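Local structure of putative uncharacterized protein (Trichoplax adhaerens, 5OI9) at residues T227-L241 against L251-V264. The protein probably takes part in centriole assembly as a STIL-family protein, of which this is the N-terminal domain. Numbering follows the deposited sequence.
Sequences TQKSGYVAINNSHNL and LSSIPLVGIWVDGV
The indole of Trp260 lies flat on the backbone of Ser230 and Gly231: Gly231 N sits 3.3 Å above the ring plane over its centre, and Gly231 CA makes a CH-pi contact 3.6 Å from the centroid of the five-membered ring. At the edge, near the ring plane, come Tyr232 O, Val233 CG2 and Asp262 CB. CG of Trp260 stands between its own backbone N and carbonyl carbon (chi1 62°), which folds the indole across onto the neighbouring strand. Gly231 makes this possible, since a CB there would run into NE1. NE1 itself bonds to Val244 O on strand 241-245, and Leu211 and Leu215 of helix 210-216 pack on the indole. With an alanine in place of Trp260, Gly231 would probably lose the ring lying over its backbone, and Val244 O its indole N-H. Strands 229-235 and 256-262 are antiparallel neighbours inside a mixed sheet; Asp262 N to Lys229 O (2.8 Å) and Gly231 N to Trp260 O (3.0 Å) are among the rungs of their ladder. On the face of the sheet that carries Tyr232 and Ile259, where Tyr279 and Ala275 of helix 270-281 pack, the Tyr232 ring has Gly258 O at its edge; its CD1 meets Ile259 CG2 at 3.7 Å, while CD2 touches both methyls of Leu251. Further along, Val257 N donates to Val233 O with an N-H...O angle of 172°, and Val257 reaches Val233 CG1 with CG2 and Ile235 CG2 with CG1, each at 3.8 Å.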
loop_
_atom_site.group_PDB
_atom_site.type_symbol
_atom_site.label_atom_id
_atom_site.label_comp_id
_atom_site.label_asym_id
_atom_site.label_seq_id
_atom_site.Cartn_x
_atom_site.Cartn_y
_atom_site.Cartn_z
ATOM N N THR A 227 8.833 10.923 4.596
ATOM C CA THR A 227 10.217 11.040 4.155
ATOM C C THR A 227 10.947 9.713 4.320
ATOM O O THR A 227 12.109 9.670 4.727
ATOM C CB THR A 227 10.955 12.140 4.913
ATOM O OG1 THR A 227 10.718 12.002 6.320
ATOM C CG2 THR A 227 10.489 13.490 4.455
ATOM N N GLN A 228 10.264 8.616 4.014
ATOM C CA GLN A 228 10.868 7.302 4.135
ATOM C C GLN A 228 11.726 6.991 2.919
ATOM O O GLN A 228 11.386 7.344 1.786
ATOM C CB GLN A 228 9.791 6.227 4.296
ATOM C CG GLN A 228 8.973 6.345 5.567
ATOM C CD GLN A 228 7.800 7.288 5.421
ATOM O OE1 GLN A 228 7.229 7.421 4.339
ATOM N NE2 GLN A 228 7.435 7.954 6.511
ATOM N N LYS A 229 12.859 6.342 3.165
ATOM C CA LYS A 229 13.635 5.718 2.109
ATOM C C LYS A 229 14.194 4.412 2.649
ATOM O O LYS A 229 14.297 4.212 3.863
ATOM C CB LYS A 229 14.754 6.631 1.587
ATOM C CG LYS A 229 15.797 7.029 2.613
ATOM C CD LYS A 229 16.886 7.868 1.953
ATOM C CE LYS A 229 18.110 8.019 2.840
ATOM N NZ LYS A 229 19.275 8.544 2.072
ATOM N N SER A 230 14.527 3.507 1.734
ATOM C CA SER A 230 15.002 2.196 2.137
ATOM C C SER A 230 15.986 1.680 1.103
ATOM O O SER A 230 16.076 2.192 -0.017
ATOM C CB SER A 230 13.847 1.203 2.312
ATOM O OG SER A 230 13.376 0.748 1.057
ATOM N N GLY A 231 16.728 0.657 1.501
ATOM C CA GLY A 231 17.659 -0.008 0.620
ATOM C C GLY A 231 17.876 -1.429 1.078
ATOM O O GLY A 231 17.040 -1.993 1.791
ATOM N N TYR A 232 19.000 -2.017 0.693
ATOM C CA TYR A 232 19.254 -3.415 0.989
ATOM C C TYR A 232 20.624 -3.558 1.636
ATOM O O TYR A 232 21.474 -2.666 1.552
ATOM C CB TYR A 232 19.115 -4.262 -0.287
ATOM C CG TYR A 232 17.731 -4.109 -0.880
ATOM C CD1 TYR A 232 16.676 -4.891 -0.434
ATOM C CD2 TYR A 232 17.468 -3.143 -1.844
ATOM C CE1 TYR A 232 15.400 -4.737 -0.949
ATOM C CE2 TYR A 232 16.197 -2.981 -2.368
ATOM C CZ TYR A 232 15.166 -3.783 -1.918
ATOM O OH TYR A 232 13.894 -3.628 -2.431
ATOM N N VAL A 233 20.812 -4.684 2.319
ATOM C CA VAL A 233 22.004 -4.935 3.118
ATOM C C VAL A 233 22.745 -6.115 2.511
ATOM O O VAL A 233 22.192 -7.216 2.398
ATOM C CB VAL A 233 21.659 -5.208 4.591
ATOM C CG1 VAL A 233 22.929 -5.481 5.387
ATOM C CG2 VAL A 233 20.891 -4.040 5.182
ATOM N N ALA A 234 23.992 -5.883 2.125
ATOM C CA ALA A 234 24.878 -6.929 1.651
ATOM C C ALA A 234 25.886 -7.260 2.749
ATOM O O ALA A 234 25.928 -6.622 3.804
ATOM C CB ALA A 234 25.566 -6.497 0.355
ATOM N N ILE A 235 26.708 -8.273 2.503
ATOM C CA ILE A 235 27.668 -8.747 3.494
ATOM C C ILE A 235 28.941 -9.164 2.770
ATOM O O ILE A 235 28.889 -9.677 1.647
ATOM C CB ILE A 235 27.078 -9.901 4.337
ATOM C CG1 ILE A 235 27.994 -10.256 5.510
ATOM C CG2 ILE A 235 26.809 -11.127 3.475
ATOM C CD1 ILE A 235 27.354 -11.201 6.511
ATOM N N ASN A 236 30.088 -8.920 3.403
ATOM C CA ASN A 236 31.389 -9.221 2.821
ATOM C C ASN A 236 32.023 -10.421 3.522
ATOM O O ASN A 236 31.420 -11.062 4.389
ATOM C CB ASN A 236 32.308 -7.996 2.879
ATOM C CG ASN A 236 32.553 -7.502 4.296
ATOM O OD1 ASN A 236 32.192 -8.156 5.276
ATOM N ND2 ASN A 236 33.177 -6.336 4.409
ATOM N N ASN A 237 33.272 -10.710 3.142
ATOM C CA ASN A 237 33.961 -11.890 3.657
ATOM C C ASN A 237 34.168 -11.817 5.164
ATOM O O ASN A 237 34.139 -12.850 5.843
ATOM C CB ASN A 237 35.302 -12.059 2.943
ATOM C CG ASN A 237 35.157 -12.087 1.436
ATOM O OD1 ASN A 237 34.377 -12.867 0.890
ATOM N ND2 ASN A 237 35.898 -11.221 0.754
ATOM N N SER A 238 34.373 -10.619 5.706
ATOM C CA SER A 238 34.548 -10.441 7.143
ATOM C C SER A 238 33.229 -10.460 7.907
ATOM O O SER A 238 33.220 -10.136 9.099
ATOM C CB SER A 238 35.289 -9.130 7.423
ATOM O OG SER A 238 36.549 -9.104 6.776
ATOM N N HIS A 239 32.129 -10.832 7.245
ATOM C CA HIS A 239 30.798 -10.863 7.855
ATOM C C HIS A 239 30.390 -9.486 8.373
ATOM O O HIS A 239 29.757 -9.357 9.423
ATOM C CB HIS A 239 30.714 -11.914 8.967
ATOM C CG HIS A 239 30.734 -13.325 8.464
ATOM N ND1 HIS A 239 30.477 -14.408 9.276
ATOM C CD2 HIS A 239 30.977 -13.830 7.230
ATOM C CE1 HIS A 239 30.563 -15.519 8.566
ATOM N NE2 HIS A 239 30.864 -15.195 7.321
ATOM N N ASN A 240 30.755 -8.446 7.628
ATOM C CA ASN A 240 30.333 -7.086 7.916
ATOM C C ASN A 240 29.265 -6.654 6.920
ATOM O O ASN A 240 29.257 -7.083 5.762
ATOM C CB ASN A 240 31.516 -6.114 7.872
ATOM C CG ASN A 240 32.575 -6.435 8.908
ATOM O OD1 ASN A 240 33.756 -6.554 8.585
ATOM N ND2 ASN A 240 32.155 -6.579 10.161
ATOM N N LEU A 241 28.363 -5.794 7.383
ATOM C CA LEU A 241 27.218 -5.366 6.593
ATOM C C LEU A 241 27.589 -4.207 5.680
ATOM O O LEU A 241 28.268 -3.263 6.095
ATOM C CB LEU A 241 26.063 -4.954 7.508
ATOM C CG LEU A 241 25.612 -5.974 8.552
ATOM C CD1 LEU A 241 24.404 -5.456 9.319
ATOM C CD2 LEU A 241 25.306 -7.315 7.900
ATOM N N LEU A 251 22.070 -5.138 -7.293
ATOM C CA LEU A 251 21.131 -5.799 -6.392
ATOM C C LEU A 251 20.617 -7.125 -6.942
ATOM O O LEU A 251 20.155 -7.967 -6.166
ATOM C CB LEU A 251 19.946 -4.877 -6.103
ATOM C CG LEU A 251 20.190 -3.701 -5.158
ATOM C CD1 LEU A 251 19.009 -2.746 -5.198
ATOM C CD2 LEU A 251 20.438 -4.200 -3.740
ATOM N N SER A 252 20.685 -7.332 -8.258
ATOM C CA SER A 252 20.108 -8.540 -8.839
ATOM C C SER A 252 20.876 -9.798 -8.441
ATOM O O SER A 252 20.287 -10.884 -8.392
ATOM C CB SER A 252 20.039 -8.410 -10.362
ATOM O OG SER A 252 21.320 -8.171 -10.920
ATOM N N SER A 253 22.176 -9.689 -8.146
ATOM C CA SER A 253 22.939 -10.880 -7.789
ATOM C C SER A 253 23.905 -10.701 -6.624
ATOM O O SER A 253 24.532 -11.686 -6.219
ATOM C CB SER A 253 23.715 -11.404 -9.012
ATOM O OG SER A 253 24.525 -10.392 -9.575
ATOM N N ILE A 254 24.049 -9.503 -6.072
ATOM C CA ILE A 254 24.882 -9.338 -4.874
ATOM C C ILE A 254 24.263 -10.132 -3.726
ATOM O O ILE A 254 23.024 -10.211 -3.634
ATOM C CB ILE A 254 25.017 -7.848 -4.525
ATOM C CG1 ILE A 254 26.139 -7.603 -3.508
ATOM C CG2 ILE A 254 23.698 -7.269 -4.016
ATOM C CD1 ILE A 254 26.378 -6.138 -3.209
ATOM N N PRO A 255 25.053 -10.774 -2.863
ATOM C CA PRO A 255 24.464 -11.540 -1.750
ATOM C C PRO A 255 23.835 -10.613 -0.719
ATOM O O PRO A 255 24.522 -9.803 -0.093
ATOM C CB PRO A 255 25.662 -12.303 -1.173
ATOM C CG PRO A 255 26.855 -11.501 -1.583
ATOM C CD PRO A 255 26.514 -10.947 -2.935
ATOM N N LEU A 256 22.524 -10.744 -0.538
ATOM C CA LEU A 256 21.757 -9.867 0.334
ATOM C C LEU A 256 21.308 -10.616 1.581
ATOM O O LEU A 256 20.966 -11.800 1.517
ATOM C CB LEU A 256 20.543 -9.296 -0.406
ATOM C CG LEU A 256 20.867 -8.374 -1.584
ATOM C CD1 LEU A 256 19.609 -7.994 -2.346
ATOM C CD2 LEU A 256 21.597 -7.127 -1.092
ATOM N N VAL A 257 21.309 -9.917 2.716
ATOM C CA VAL A 257 20.924 -10.494 3.998
ATOM C C VAL A 257 19.808 -9.721 4.680
ATOM O O VAL A 257 19.425 -10.072 5.800
ATOM C CB VAL A 257 22.135 -10.615 4.946
ATOM C CG1 VAL A 257 23.125 -11.646 4.418
ATOM C CG2 VAL A 257 22.804 -9.254 5.121
ATOM N N GLY A 258 19.279 -8.679 4.051
ATOM C CA GLY A 258 18.218 -7.911 4.674
ATOM C C GLY A 258 18.098 -6.537 4.037
ATOM O O GLY A 258 18.463 -6.338 2.881
ATOM N N ILE A 259 17.571 -5.603 4.829
ATOM C CA ILE A 259 17.205 -4.274 4.357
ATOM C C ILE A 259 17.589 -3.239 5.405
ATOM O O ILE A 259 17.837 -3.558 6.569
ATOM C CB ILE A 259 15.693 -4.157 4.057
ATOM C CG1 ILE A 259 14.887 -4.400 5.337
ATOM C CG2 ILE A 259 15.278 -5.125 2.965
ATOM C CD1 ILE A 259 13.383 -4.226 5.167
ATOM N N TRP A 260 17.638 -1.982 4.969
ATOM C CA TRP A 260 17.703 -0.848 5.875
ATOM C C TRP A 260 16.560 0.104 5.551
ATOM O O TRP A 260 16.125 0.207 4.399
ATOM C CB TRP A 260 19.058 -0.117 5.801
ATOM C CG TRP A 260 19.393 0.480 4.469
ATOM C CD1 TRP A 260 20.149 -0.087 3.481
ATOM C CD2 TRP A 260 19.005 1.771 3.984
ATOM N NE1 TRP A 260 20.247 0.768 2.410
ATOM C CE2 TRP A 260 19.553 1.915 2.692
ATOM C CE3 TRP A 260 18.242 2.817 4.512
ATOM C CZ2 TRP A 260 19.361 3.060 1.922
ATOM C CZ3 TRP A 260 18.048 3.954 3.744
ATOM C CH2 TRP A 260 18.608 4.066 2.464
ATOM N N VAL A 261 16.053 0.777 6.582
ATOM C CA VAL A 261 14.934 1.702 6.445
ATOM C C VAL A 261 15.257 2.976 7.215
ATOM O O VAL A 261 15.781 2.921 8.333
ATOM C CB VAL A 261 13.609 1.080 6.939
ATOM C CG1 VAL A 261 12.491 2.119 6.942
ATOM C CG2 VAL A 261 13.222 -0.111 6.070
ATOM N N ASP A 262 14.943 4.121 6.613
ATOM C CA ASP A 262 15.211 5.429 7.191
ATOM C C ASP A 262 13.939 6.268 7.162
ATOM O O ASP A 262 13.075 6.088 6.299
ATOM C CB ASP A 262 16.338 6.140 6.422
ATOM C CG ASP A 262 16.659 7.513 6.977
ATOM O OD1 ASP A 262 16.415 7.747 8.179
ATOM O OD2 ASP A 262 17.150 8.362 6.202
ATOM N N GLY A 263 13.823 7.181 8.123
ATOM C CA GLY A 263 12.769 8.177 8.096
ATOM C C GLY A 263 11.458 7.789 8.738
ATOM O O GLY A 263 10.421 8.352 8.374
ATOM N N VAL A 264 11.462 6.847 9.680
ATOM C CA VAL A 264 10.264 6.484 10.424
ATOM C C VAL A 264 10.527 6.728 11.904
ATOM O O VAL A 264 11.670 6.871 12.342
ATOM C CB VAL A 264 9.834 5.021 10.183
ATOM C CG1 VAL A 264 9.603 4.768 8.703
ATOM C CG2 VAL A 264 10.875 4.064 10.739
#